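Conserved protein (Methanothermobacter thermautotrophicus, PDB 1I36) is of unknown function but binds NADP and resembles 3-hydroxyacid dehydrogenases in structure, so it probably acts as an NADP-dependent oxidoreductase. Local coordinates at residues F8-Q13 with R40-V46; L1-F5 with V24-S29; A73-H79 with A98-K104; A216-Y220 with F246-K250. The protein carries 1 engineered substitution. All coordinates share one frame; numbering follows the deposited sequence.

Contact 1: residues F8-Q13 with R40-V46; sequences FGEVAQ and RARTVGV. With NAP (NADP nicotinamide-adenine-dinucleotide phosphate), chain C.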
# COMPACT_ATOMS: atom_id res chain seq x y z
N PHE A 8 12.10 -27.22 -21.26
CA PHE A 8 11.39 -26.66 -22.40
C PHE A 8 9.91 -26.68 -22.14
O PHE A 8 9.14 -27.40 -22.77
CB PHE A 8 11.76 -27.33 -23.74
CG PHE A 8 11.58 -26.43 -24.93
CD1 PHE A 8 12.60 -25.61 -25.36
CD2 PHE A 8 10.35 -26.37 -25.58
CE1 PHE A 8 12.42 -24.72 -26.43
CE2 PHE A 8 10.15 -25.49 -26.64
CZ PHE A 8 11.18 -24.66 -27.07
N GLY A 9 9.55 -25.90 -21.14
CA GLY A 9 8.18 -25.76 -20.70
C GLY A 9 7.56 -24.49 -21.24
O GLY A 9 7.94 -24.04 -22.32
N GLU A 10 6.64 -23.91 -20.48
CA GLU A 10 5.93 -22.71 -20.91
C GLU A 10 6.82 -21.49 -21.16
O GLU A 10 6.63 -20.78 -22.14
CB GLU A 10 4.83 -22.34 -19.91
CG GLU A 10 4.09 -21.08 -20.32
CD GLU A 10 2.78 -20.87 -19.57
OE1 GLU A 10 2.74 -21.03 -18.34
OE2 GLU A 10 1.78 -20.52 -20.24
N VAL A 11 7.73 -21.21 -20.23
CA VAL A 11 8.64 -20.07 -20.40
C VAL A 11 9.54 -20.26 -21.62
O VAL A 11 9.58 -19.39 -22.50
CB VAL A 11 9.51 -19.88 -19.16
CG1 VAL A 11 10.61 -18.85 -19.43
CG2 VAL A 11 8.61 -19.45 -18.02
N ALA A 12 10.24 -21.39 -21.68
CA ALA A 12 11.14 -21.68 -22.79
C ALA A 12 10.42 -21.62 -24.14
O ALA A 12 10.94 -21.07 -25.11
CB ALA A 12 11.77 -23.08 -22.60
N GLN A 13 9.22 -22.21 -24.21
CA GLN A 13 8.46 -22.20 -25.47
C GLN A 13 8.19 -20.78 -25.93
O GLN A 13 8.40 -20.44 -27.08
CB GLN A 13 7.13 -22.93 -25.31
CG GLN A 13 6.27 -22.94 -26.60
CD GLN A 13 4.93 -23.68 -26.46
OE1 GLN A 13 4.46 -23.94 -25.34
NE2 GLN A 13 4.29 -23.99 -27.60
N ARG A 40 6.08 -29.51 -27.11
CA ARG A 40 6.28 -28.06 -27.19
C ARG A 40 7.48 -27.77 -28.09
O ARG A 40 7.42 -26.88 -28.95
CB ARG A 40 6.57 -27.47 -25.81
CG ARG A 40 5.45 -27.48 -24.82
CD ARG A 40 6.06 -26.96 -23.52
NE ARG A 40 5.18 -27.00 -22.37
CZ ARG A 40 4.18 -26.15 -22.17
NH1 ARG A 40 3.94 -25.19 -23.05
NH2 ARG A 40 3.42 -26.27 -21.09
N ALA A 41 8.55 -28.54 -27.89
CA ALA A 41 9.78 -28.39 -28.65
C ALA A 41 9.57 -28.56 -30.16
O ALA A 41 10.12 -27.80 -30.96
CB ALA A 41 10.82 -29.41 -28.16
N ARG A 42 8.77 -29.55 -30.54
CA ARG A 42 8.52 -29.80 -31.95
C ARG A 42 7.51 -28.82 -32.56
O ARG A 42 7.55 -28.57 -33.77
CB ARG A 42 8.14 -31.28 -32.17
CG ARG A 42 9.29 -32.17 -31.74
CD ARG A 42 9.14 -33.63 -32.10
NE ARG A 42 10.39 -34.33 -31.79
CZ ARG A 42 10.50 -35.60 -31.44
NH1 ARG A 42 9.42 -36.37 -31.35
NH2 ARG A 42 11.68 -36.10 -31.11
N THR A 43 6.62 -28.27 -31.73
CA THR A 43 5.64 -27.28 -32.18
C THR A 43 6.42 -26.00 -32.56
O THR A 43 6.10 -25.33 -33.55
CB THR A 43 4.62 -26.92 -31.08
OG1 THR A 43 3.79 -28.05 -30.81
CG2 THR A 43 3.73 -25.75 -31.51
N VAL A 44 7.42 -25.67 -31.74
CA VAL A 44 8.26 -24.49 -31.97
C VAL A 44 9.25 -24.75 -33.10
O VAL A 44 9.54 -23.84 -33.88
CB VAL A 44 9.03 -24.07 -30.66
CG1 VAL A 44 10.04 -22.95 -30.94
CG2 VAL A 44 8.04 -23.62 -29.60
N GLY A 45 9.74 -25.99 -33.20
CA GLY A 45 10.71 -26.33 -34.24
C GLY A 45 12.15 -26.11 -33.80
O GLY A 45 13.01 -25.68 -34.59
N VAL A 46 12.44 -26.43 -32.55
CA VAL A 46 13.78 -26.26 -32.02
C VAL A 46 14.72 -27.35 -32.51
O VAL A 46 14.29 -28.42 -32.89
CB VAL A 46 13.79 -26.27 -30.46
CG1 VAL A 46 12.95 -25.11 -29.93
CG2 VAL A 46 13.26 -27.59 -29.95
PA NAP C . 6.99 -25.94 -16.97
O1A NAP C . 7.05 -26.27 -15.56
O2A NAP C . 6.17 -25.09 -17.80
O5B NAP C . 8.47 -26.20 -17.70
C5B NAP C . 9.79 -26.66 -17.05
C4B NAP C . 10.12 -27.71 -18.02
O4B NAP C . 11.55 -28.08 -17.36
C3B NAP C . 9.90 -28.92 -17.95
O3B NAP C . 9.49 -28.71 -19.23
C2B NAP C . 10.55 -30.24 -17.81
O2B NAP C . 10.69 -31.26 -18.54
C1B NAP C . 11.74 -29.54 -17.54
N9A NAP C . 12.51 -30.14 -16.43
C8A NAP C . 12.26 -30.63 -15.15
N7A NAP C . 13.34 -31.15 -14.60
C5A NAP C . 14.34 -31.00 -15.54
C6A NAP C . 15.73 -31.36 -15.56
N6A NAP C . 16.32 -31.97 -14.53
N1A NAP C . 16.47 -31.06 -16.70
C2A NAP C . 15.88 -30.44 -17.77
N3A NAP C . 14.58 -30.08 -17.82
C4A NAP C . 13.86 -30.39 -16.66
O3 NAP C . 7.56 -24.55 -16.25
PN NAP C . 7.61 -22.91 -16.70
O1N NAP C . 6.26 -22.31 -16.43
O2N NAP C . 8.11 -22.96 -18.07
O5D NAP C . 8.68 -22.11 -15.86
C5D NAP C . 10.10 -22.43 -15.93
C4D NAP C . 10.81 -21.65 -14.84
O4D NAP C . 10.62 -20.21 -14.84
C3D NAP C . 10.44 -22.08 -13.40
O3D NAP C . 11.55 -22.13 -12.45
C2D NAP C . 9.41 -21.09 -12.95
O2D NAP C . 9.34 -20.95 -11.56
C1D NAP C . 9.86 -19.81 -13.69
N1N NAP C . 8.77 -18.85 -13.96
C2N NAP C . 7.67 -19.23 -14.73
C3N NAP C . 6.67 -18.22 -14.94
C7N NAP C . 5.48 -18.47 -15.73
O7N NAP C . 4.63 -17.58 -15.91
N7N NAP C . 5.24 -19.68 -16.30
C4N NAP C . 6.86 -16.94 -14.37
C5N NAP C . 7.94 -16.60 -13.63
C6N NAP C . 8.89 -17.55 -13.42
P2B NAP C . 9.54 -32.42 -18.24
O1X NAP C . 8.21 -31.96 -18.76
O2X NAP C . 10.11 -33.51 -18.98
O3X NAP C . 9.47 -32.55 -16.79
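Gln13 and Arg40 bring their CA atoms to 6.5 Å, and Phe8 and Ala41 theirs to 6.7 Å, where the glycine turn leading into helix 10-21 meets the last turns of helix 35-44. The two long side chains, Gln13 and Arg40, cross at about a right angle, their flat ends turned 75° apart. Arg40 NH1 donates to Gln13 OE1 at 2.7 Å; the oxygen lies in the guanidinium plane and the donor comes in nearly along the C=O axis, though the N-H is bent (132°). Gln13 gets there fully extended, CG anti to its backbone N (chi1 179°). One face of the guanidinium covers the helix start, with Glu10 N 3.7 Å from Arg40 CZ and Gly9 C nearer the rim. Further back, Arg40 CD sits 3.2 Å from Phe8 O, a buried carbonyl with no polar partner in the model.

The Phe8 ring reaches across to Ala41 on the second helix and to the loop after it, where its CZ meets Val46 CG1 at 3.4 Å, while Val44 CG2 lies at its edge and also touches Gln13 CG.

The same turn holds NADP. Glu10 N bonds to O2A of the cofactor at 3.0 Å and Val11 N to its O2N at 2.8 Å, while Glu10 OE2 pairs with Arg117. A side chain on Gly9 would run into the cofactor, in keeping with a Rossmann-type GxGxxA turn. Backbone amides at a helix N-terminus thus grip the diphosphate, and the positive Arg40, lying beside these amides and near the same phosphate, probably adds to the field that favours it.

Contact 2: residues L1-F5 with V24-S29; sequences LRVGF and VEVVTS. Engineered in segment 1-5: Leu1 (natural residue Met).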
# COMPACT_ATOMS: atom_id res chain seq x y z
N LEU A 1 22.92 -15.98 -32.89
CA LEU A 1 23.80 -17.17 -33.07
C LEU A 1 22.94 -18.37 -32.70
O LEU A 1 21.99 -18.70 -33.42
CB LEU A 1 25.04 -17.05 -32.16
CG LEU A 1 26.36 -17.76 -32.53
CD1 LEU A 1 26.50 -19.13 -31.88
CD2 LEU A 1 26.49 -17.85 -34.05
N ARG A 2 23.24 -18.99 -31.56
CA ARG A 2 22.48 -20.12 -31.06
C ARG A 2 22.12 -19.86 -29.59
O ARG A 2 22.97 -19.43 -28.80
CB ARG A 2 23.31 -21.42 -31.11
CG ARG A 2 23.68 -21.90 -32.52
CD ARG A 2 23.93 -23.40 -32.55
NE ARG A 2 24.97 -23.83 -31.62
CZ ARG A 2 25.06 -25.05 -31.10
NH1 ARG A 2 24.16 -25.98 -31.41
NH2 ARG A 2 26.06 -25.36 -30.29
N VAL A 3 20.86 -20.06 -29.23
CA VAL A 3 20.43 -19.92 -27.84
C VAL A 3 19.97 -21.31 -27.36
O VAL A 3 19.08 -21.92 -27.95
CB VAL A 3 19.28 -18.88 -27.66
CG1 VAL A 3 18.78 -18.89 -26.21
CG2 VAL A 3 19.77 -17.47 -28.01
N GLY A 4 20.62 -21.83 -26.33
CA GLY A 4 20.22 -23.14 -25.82
C GLY A 4 19.31 -23.05 -24.60
O GLY A 4 19.47 -22.15 -23.78
N PHE A 5 18.36 -23.96 -24.51
CA PHE A 5 17.42 -23.99 -23.40
C PHE A 5 17.53 -25.28 -22.58
O PHE A 5 17.54 -26.38 -23.14
CB PHE A 5 15.96 -23.88 -23.91
CG PHE A 5 15.57 -22.50 -24.34
CD1 PHE A 5 15.95 -22.01 -25.59
CD2 PHE A 5 14.86 -21.66 -23.48
CE1 PHE A 5 15.64 -20.70 -25.97
CE2 PHE A 5 14.54 -20.35 -23.86
CZ PHE A 5 14.93 -19.87 -25.10
N VAL A 24 16.88 -16.53 -34.89
CA VAL A 24 17.86 -17.14 -33.99
C VAL A 24 17.69 -18.65 -34.00
O VAL A 24 16.59 -19.15 -34.00
CB VAL A 24 17.65 -16.60 -32.54
CG1 VAL A 24 18.56 -17.30 -31.52
CG2 VAL A 24 17.86 -15.11 -32.54
N GLU A 25 18.80 -19.39 -34.05
CA GLU A 25 18.66 -20.84 -33.98
C GLU A 25 18.55 -21.21 -32.50
O GLU A 25 19.42 -20.89 -31.72
CB GLU A 25 19.87 -21.55 -34.56
CG GLU A 25 19.49 -22.99 -34.89
CD GLU A 25 20.65 -23.96 -34.82
OE1 GLU A 25 21.82 -23.52 -34.92
OE2 GLU A 25 20.37 -25.17 -34.69
N VAL A 26 17.44 -21.82 -32.10
CA VAL A 26 17.23 -22.21 -30.70
C VAL A 26 17.40 -23.72 -30.59
O VAL A 26 16.90 -24.45 -31.44
CB VAL A 26 15.83 -21.77 -30.22
CG1 VAL A 26 15.69 -20.28 -30.42
CG2 VAL A 26 14.74 -22.40 -31.05
N VAL A 27 18.13 -24.18 -29.57
CA VAL A 27 18.37 -25.62 -29.40
C VAL A 27 18.09 -26.11 -27.99
O VAL A 27 18.14 -25.35 -27.03
CB VAL A 27 19.85 -26.04 -29.76
CG1 VAL A 27 20.33 -25.38 -31.06
CG2 VAL A 27 20.80 -25.74 -28.62
N THR A 28 17.79 -27.40 -27.85
CA THR A 28 17.51 -27.96 -26.54
C THR A 28 17.69 -29.49 -26.61
O THR A 28 17.67 -30.05 -27.71
CB THR A 28 16.06 -27.64 -26.09
OG1 THR A 28 15.94 -27.85 -24.69
CG2 THR A 28 15.06 -28.53 -26.79
N SER A 29 17.89 -30.13 -25.46
CA SER A 29 18.06 -31.58 -25.37
C SER A 29 16.78 -32.19 -24.84
O SER A 29 16.30 -31.79 -23.77
CB SER A 29 19.21 -31.90 -24.42
OG SER A 29 19.35 -33.30 -24.26
O HOH W 1 22.51 -26.32 -33.84
O HOH W 2 18.46 -28.97 -22.83
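Val3 and Val26 pair at the middle of the first beta-alpha-beta unit of the nucleotide-binding domain, in which strands 2-6 and 25-28 run parallel, joined through helix 10-21. The short strand axes approach to 4.7 Å with a 27° twist. Val3 is bonded through both its backbone polar atoms: Val3 N donates to Glu25 O at 3.0 Å, and Val3 O accepts from Val27 N at 2.9 Å. Phe5 N then reaches Val27 O at 2.9 Å, whereas the bond from Glu25 N to O of the engineered Leu1 is weak.

At the C-terminal end a side chain takes over. Thr28 OG1, anti to its backbone N (chi1 -163°), donates to Phe5 O at 2.7 Å from above the carbonyl plane, and a water joins the same oxygen to Ser29 N.

Arg2 and Glu25 lie side by side on one face, but what touches is Arg2 CD against Glu25 OE1, 3.2 Å apart. A water bridges Arg2 NH1 and Glu25 OE2, while the charged groups themselves stay beyond salt-bridge distance, and each has a stronger partner elsewhere, Asp53 for Arg2 and Thr47 for Glu25. On the other face Val3 CG2 packs on Val24 CG1 at 3.7 Å, and the Phe5 ring lies against Ala12, Ala16 and Leu19 of helix 10-21. Parallel strands with the connecting helix laid over one face are the hallmark of the Rossmann fold.

Contact 3: residues A73-H79 with A98-K104; sequences ARRAGRH and ASSLIEK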
# COMPACT_ATOMS: atom_id res chain seq x y z
N ALA A 73 22.22 -26.26 -12.78
CA ALA A 73 23.42 -25.42 -12.83
C ALA A 73 24.70 -26.25 -12.58
O ALA A 73 25.75 -25.97 -13.17
CB ALA A 73 23.32 -24.29 -11.79
N ARG A 74 24.64 -27.17 -11.61
CA ARG A 74 25.79 -28.02 -11.33
C ARG A 74 26.18 -28.74 -12.62
O ARG A 74 27.34 -28.69 -13.03
CB ARG A 74 25.44 -29.06 -10.22
CG ARG A 74 26.50 -30.19 -10.05
CD ARG A 74 27.79 -29.68 -9.47
NE ARG A 74 27.68 -29.44 -8.04
CZ ARG A 74 28.68 -29.06 -7.26
NH1 ARG A 74 29.89 -28.87 -7.75
NH2 ARG A 74 28.48 -28.91 -5.96
N ARG A 75 25.22 -29.34 -13.32
CA ARG A 75 25.52 -30.05 -14.57
C ARG A 75 26.02 -29.14 -15.69
O ARG A 75 26.98 -29.47 -16.38
CB ARG A 75 24.30 -30.80 -15.09
CG ARG A 75 23.96 -32.04 -14.28
CD ARG A 75 22.83 -32.83 -14.92
NE ARG A 75 21.56 -32.12 -14.77
CZ ARG A 75 20.79 -32.17 -13.68
NH1 ARG A 75 21.15 -32.89 -12.64
NH2 ARG A 75 19.67 -31.44 -13.63
N ALA A 76 25.35 -28.01 -15.88
CA ALA A 76 25.74 -27.08 -16.93
C ALA A 76 27.08 -26.40 -16.63
O ALA A 76 27.92 -26.20 -17.52
CB ALA A 76 24.64 -26.05 -17.13
N GLY A 77 27.33 -26.13 -15.35
CA GLY A 77 28.55 -25.44 -14.95
C GLY A 77 29.88 -26.09 -15.27
O GLY A 77 30.93 -25.44 -15.19
N ARG A 78 29.86 -27.39 -15.52
CA ARG A 78 31.08 -28.12 -15.88
C ARG A 78 31.44 -27.83 -17.34
O ARG A 78 32.55 -28.13 -17.77
CB ARG A 78 30.86 -29.63 -15.75
CG ARG A 78 30.80 -30.14 -14.34
CD ARG A 78 30.38 -31.60 -14.29
NE ARG A 78 30.07 -31.92 -12.91
CZ ARG A 78 28.94 -32.46 -12.50
NH1 ARG A 78 27.98 -32.79 -13.36
NH2 ARG A 78 28.74 -32.59 -11.20
N HIS A 79 30.49 -27.28 -18.10
CA HIS A 79 30.70 -27.03 -19.51
C HIS A 79 30.51 -25.61 -20.07
O HIS A 79 31.26 -25.18 -20.95
CB HIS A 79 29.79 -27.97 -20.30
CG HIS A 79 30.00 -29.43 -19.98
ND1 HIS A 79 29.24 -30.11 -19.05
CD2 HIS A 79 30.89 -30.32 -20.47
CE1 HIS A 79 29.65 -31.36 -18.98
NE2 HIS A 79 30.65 -31.52 -19.83
N ALA A 98 23.68 -20.83 -7.36
CA ALA A 98 23.67 -21.34 -8.73
C ALA A 98 24.78 -20.64 -9.52
O ALA A 98 25.45 -21.26 -10.34
CB ALA A 98 22.31 -21.11 -9.38
N SER A 99 24.97 -19.35 -9.26
CA SER A 99 26.06 -18.60 -9.89
C SER A 99 27.43 -19.24 -9.60
O SER A 99 28.27 -19.35 -10.49
CB SER A 99 26.11 -17.17 -9.35
OG SER A 99 26.98 -16.41 -10.18
N SER A 100 27.66 -19.64 -8.36
CA SER A 100 28.95 -20.25 -8.01
C SER A 100 29.21 -21.57 -8.73
O SER A 100 30.36 -21.98 -8.87
CB SER A 100 29.08 -20.41 -6.50
OG SER A 100 28.19 -21.41 -6.02
N LEU A 101 28.15 -22.21 -9.22
CA LEU A 101 28.22 -23.48 -9.97
C LEU A 101 28.62 -23.31 -11.44
O LEU A 101 29.03 -24.26 -12.10
CB LEU A 101 26.87 -24.21 -9.87
CG LEU A 101 26.64 -24.72 -8.44
CD1 LEU A 101 25.21 -25.35 -8.31
CD2 LEU A 101 27.72 -25.77 -8.09
N ILE A 102 28.44 -22.12 -11.98
CA ILE A 102 28.83 -21.84 -13.38
C ILE A 102 30.30 -21.34 -13.23
O ILE A 102 30.58 -20.15 -13.16
CB ILE A 102 27.91 -20.75 -14.01
CG1 ILE A 102 26.44 -21.23 -13.96
CG2 ILE A 102 28.38 -20.37 -15.45
CD1 ILE A 102 26.19 -22.66 -14.49
N GLU A 103 31.23 -22.28 -13.08
CA GLU A 103 32.64 -21.96 -12.84
C GLU A 103 33.47 -21.38 -13.99
O GLU A 103 34.45 -20.67 -13.75
CB GLU A 103 33.34 -23.23 -12.29
CG GLU A 103 32.72 -23.68 -10.97
CD GLU A 103 33.07 -25.12 -10.57
OE1 GLU A 103 33.72 -25.85 -11.37
OE2 GLU A 103 32.66 -25.51 -9.44
N LYS A 104 33.03 -21.61 -15.21
CA LYS A 104 33.76 -21.14 -16.38
C LYS A 104 32.96 -20.20 -17.26
O LYS A 104 33.40 -19.89 -18.36
CB LYS A 104 34.15 -22.34 -17.23
CG LYS A 104 35.00 -23.36 -16.54
CD LYS A 104 35.52 -24.35 -17.57
CE LYS A 104 34.50 -25.42 -17.92
NZ LYS A 104 34.70 -26.60 -17.00
O HOH W 3 29.22 -27.04 -11.97
O HOH W 4 31.10 -28.13 -10.45
O HOH W 5 30.75 -22.92 -16.35
O HOH W 6 33.46 -26.92 -13.91
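Gly77 and Leu101 meet in a tight fit between two neighbouring helices of the Rossmann domain, 69-77 and 92-101, near their C-terminal ends. Leu101 O presses into the hollow at Gly77, 3.1 Å from Gly77 CA in a CA-H...O contact; a CB on this glycine would collide with that oxygen. Ile102 CD1 fills the next dip along the same helix, lying 3.6 Å from Ala73 O and also touching Gly77 CA. In return, Ala73 CB is a small bump received between Ala98 CB and Leu101 CB, 4.1 and 4.0 Å away. Tyr84 of strand 83-86 lies against Ala73 and Ile102 from the sheet side.

Toward solvent, Leu101 CD2 sits over the centre of one face of the Arg74 guanidinium, 3.5 Å from Arg74 CZ. Arg74 folds back to meet it, bent at chi2 (70°) and chi3 (76°). An alanine in place of Leu101 would remove that methyl cover and would probably leave the guanidinium freer to turn, with a gap beside Arg74. Waters stitch the outer rim, one held by both Arg74 O and Leu101 O. At the far end the bent Lys104 chain curls over so that Lys104 NZ donates to Arg78 O at 2.7 Å, from 58° out of the carbonyl plane.

Contact 4: residues A216-Y220 with F246-K250; sequences ARRRY and FDKLK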
# COMPACT_ATOMS: atom_id res chain seq x y z
N ALA A 216 -6.45 -16.96 -3.98
CA ALA A 216 -6.01 -16.97 -2.58
C ALA A 216 -5.08 -18.12 -2.20
O ALA A 216 -4.13 -17.93 -1.42
CB ALA A 216 -7.21 -16.95 -1.67
N ARG A 217 -5.35 -19.30 -2.73
CA ARG A 217 -4.53 -20.47 -2.42
C ARG A 217 -3.10 -20.29 -2.92
O ARG A 217 -2.14 -20.54 -2.18
CB ARG A 217 -5.16 -21.73 -3.00
CG ARG A 217 -4.38 -23.01 -2.69
CD ARG A 217 -5.24 -24.26 -2.86
NE ARG A 217 -6.20 -24.42 -1.76
CZ ARG A 217 -7.43 -23.92 -1.74
NH1 ARG A 217 -7.88 -23.21 -2.77
NH2 ARG A 217 -8.20 -24.09 -0.66
N ARG A 218 -2.96 -19.86 -4.17
CA ARG A 218 -1.65 -19.63 -4.77
C ARG A 218 -0.94 -18.47 -4.05
O ARG A 218 0.25 -18.55 -3.78
CB ARG A 218 -1.77 -19.35 -6.27
CG ARG A 218 -0.42 -19.05 -6.98
CD ARG A 218 0.57 -20.23 -6.91
NE ARG A 218 1.94 -19.85 -7.30
CZ ARG A 218 3.05 -20.18 -6.63
NH1 ARG A 218 2.97 -20.92 -5.52
NH2 ARG A 218 4.24 -19.76 -7.04
N ARG A 219 -1.70 -17.42 -3.72
CA ARG A 219 -1.15 -16.26 -3.03
C ARG A 219 -0.56 -16.63 -1.68
O ARG A 219 0.45 -16.06 -1.25
CB ARG A 219 -2.23 -15.19 -2.81
CG ARG A 219 -2.68 -14.46 -4.07
CD ARG A 219 -1.58 -13.60 -4.67
NE ARG A 219 -2.16 -12.57 -5.52
CZ ARG A 219 -2.59 -12.76 -6.76
NH1 ARG A 219 -2.48 -13.96 -7.33
NH2 ARG A 219 -3.20 -11.78 -7.41
N TYR A 220 -1.21 -17.56 -0.99
CA TYR A 220 -0.76 -18.01 0.32
C TYR A 220 0.60 -18.71 0.20
O TYR A 220 1.51 -18.45 1.00
CB TYR A 220 -1.78 -18.96 0.94
CG TYR A 220 -1.33 -19.52 2.25
CD1 TYR A 220 -1.35 -18.73 3.40
CD2 TYR A 220 -0.87 -20.83 2.35
CE1 TYR A 220 -0.93 -19.23 4.62
CE2 TYR A 220 -0.46 -21.35 3.57
CZ TYR A 220 -0.49 -20.55 4.70
OH TYR A 220 -0.09 -21.04 5.92
N PHE A 246 -4.18 -14.14 3.99
CA PHE A 246 -4.34 -15.04 2.85
C PHE A 246 -4.82 -16.42 3.28
O PHE A 246 -5.52 -17.10 2.53
CB PHE A 246 -3.07 -15.09 2.01
CG PHE A 246 -2.94 -13.92 1.08
CD1 PHE A 246 -1.94 -12.99 1.25
CD2 PHE A 246 -3.89 -13.71 0.08
CE1 PHE A 246 -1.87 -11.85 0.44
CE2 PHE A 246 -3.84 -12.57 -0.73
CZ PHE A 246 -2.81 -11.64 -0.54
N ASP A 247 -4.51 -16.78 4.52
CA ASP A 247 -4.94 -18.04 5.11
C ASP A 247 -6.48 -17.99 5.14
O ASP A 247 -7.16 -18.93 4.73
CB ASP A 247 -4.35 -18.15 6.53
CG ASP A 247 -4.47 -19.55 7.12
OD1 ASP A 247 -4.25 -20.53 6.38
OD2 ASP A 247 -4.76 -19.66 8.34
N LYS A 248 -7.03 -16.84 5.54
CA LYS A 248 -8.48 -16.65 5.59
C LYS A 248 -9.12 -16.64 4.20
O LYS A 248 -10.14 -17.29 3.99
CB LYS A 248 -8.83 -15.32 6.25
CG LYS A 248 -8.51 -15.22 7.71
CD LYS A 248 -8.97 -13.86 8.22
CE LYS A 248 -8.82 -13.77 9.71
NZ LYS A 248 -9.35 -12.49 10.20
N LEU A 249 -8.54 -15.88 3.28
CA LEU A 249 -9.06 -15.76 1.92
C LEU A 249 -9.34 -17.06 1.15
O LEU A 249 -10.06 -17.05 0.16
CB LEU A 249 -8.16 -14.85 1.08
CG LEU A 249 -8.05 -13.36 1.44
CD1 LEU A 249 -7.19 -12.64 0.42
CD2 LEU A 249 -9.41 -12.75 1.47
N LYS A 250 -8.75 -18.17 1.60
CA LYS A 250 -8.94 -19.47 0.94
C LYS A 250 -10.36 -20.02 1.07
O LYS A 250 -10.76 -20.48 2.14
CB LYS A 250 -7.93 -20.49 1.47
CG LYS A 250 -6.50 -20.24 1.03
CD LYS A 250 -5.54 -20.29 2.21
CE LYS A 250 -5.38 -21.69 2.78
NZ LYS A 250 -4.54 -22.54 1.90
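Ala216 and Leu249, Tyr220 and Phe246 form the apolar pairs here: Ala216 CB lies 3.6 Å from Leu249 CB, and Tyr220 CB 4.2 Å from Phe246 CB. The small Ala216 also lets the helices close up, its CB only 3.4 Å from Leu249 O.

A CH-pi contact adds to this. Arg219 CB stands over one face of the Phe246 ring, 4.0 Å from its centroid and 25° off the normal, while the guanidinium leads off elsewhere.

The remaining contacts involve polar and charged residues, touching mostly through van der Waals contact. Tyr220, its CG anti to the backbone N (chi1 177°), runs alongside Asp247, bringing Tyr220 CE1 4.0 Å from Asp247 OD1. Lys250 bends back over the first helix, its CG 4.0 Å from Arg217 CA and its NZ approaching the Tyr220 ring obliquely. That places Lys250 NZ 4.4 Å from Arg217 NE, a like-charge pair probably eased by solvent. A serine instead of Tyr220 would lose the ring that both Asp247 and Lys250 lie against and is likely to leave both side chains freer to move.

In this all-helical C-terminal domain, helix 202-214 meets Arg219, Phe246 and Leu249 through Ser211, Ser212 and Cys213, while Lys167 and Trp174 of the long helix 154-182 touch Arg219 and Leu249.

In the fold
Contacts 1 and 2 belong to one body, their centres 11 Å apart and their segments alternating along the chain. They touch directly: Val46 CG1 packs on Val26 CG2 at 3.4 Å, and Ala12 CB on Phe5 CD2 at 3.5 Å, so the strand pair packs against the helix that follows the NADP-binding turn and the loop after helix 35-44. Contact 3 lies in the same Rossmann domain, about 18 Å from contact 2 between centres; its Arg75 is the residue there that reaches the cofactor. Contact 4 stands apart in the helical C-terminal domain, about 39 Å from contact 2 between centres, yet its Arg219 side chain comes within about 12 Å of the bound NADP.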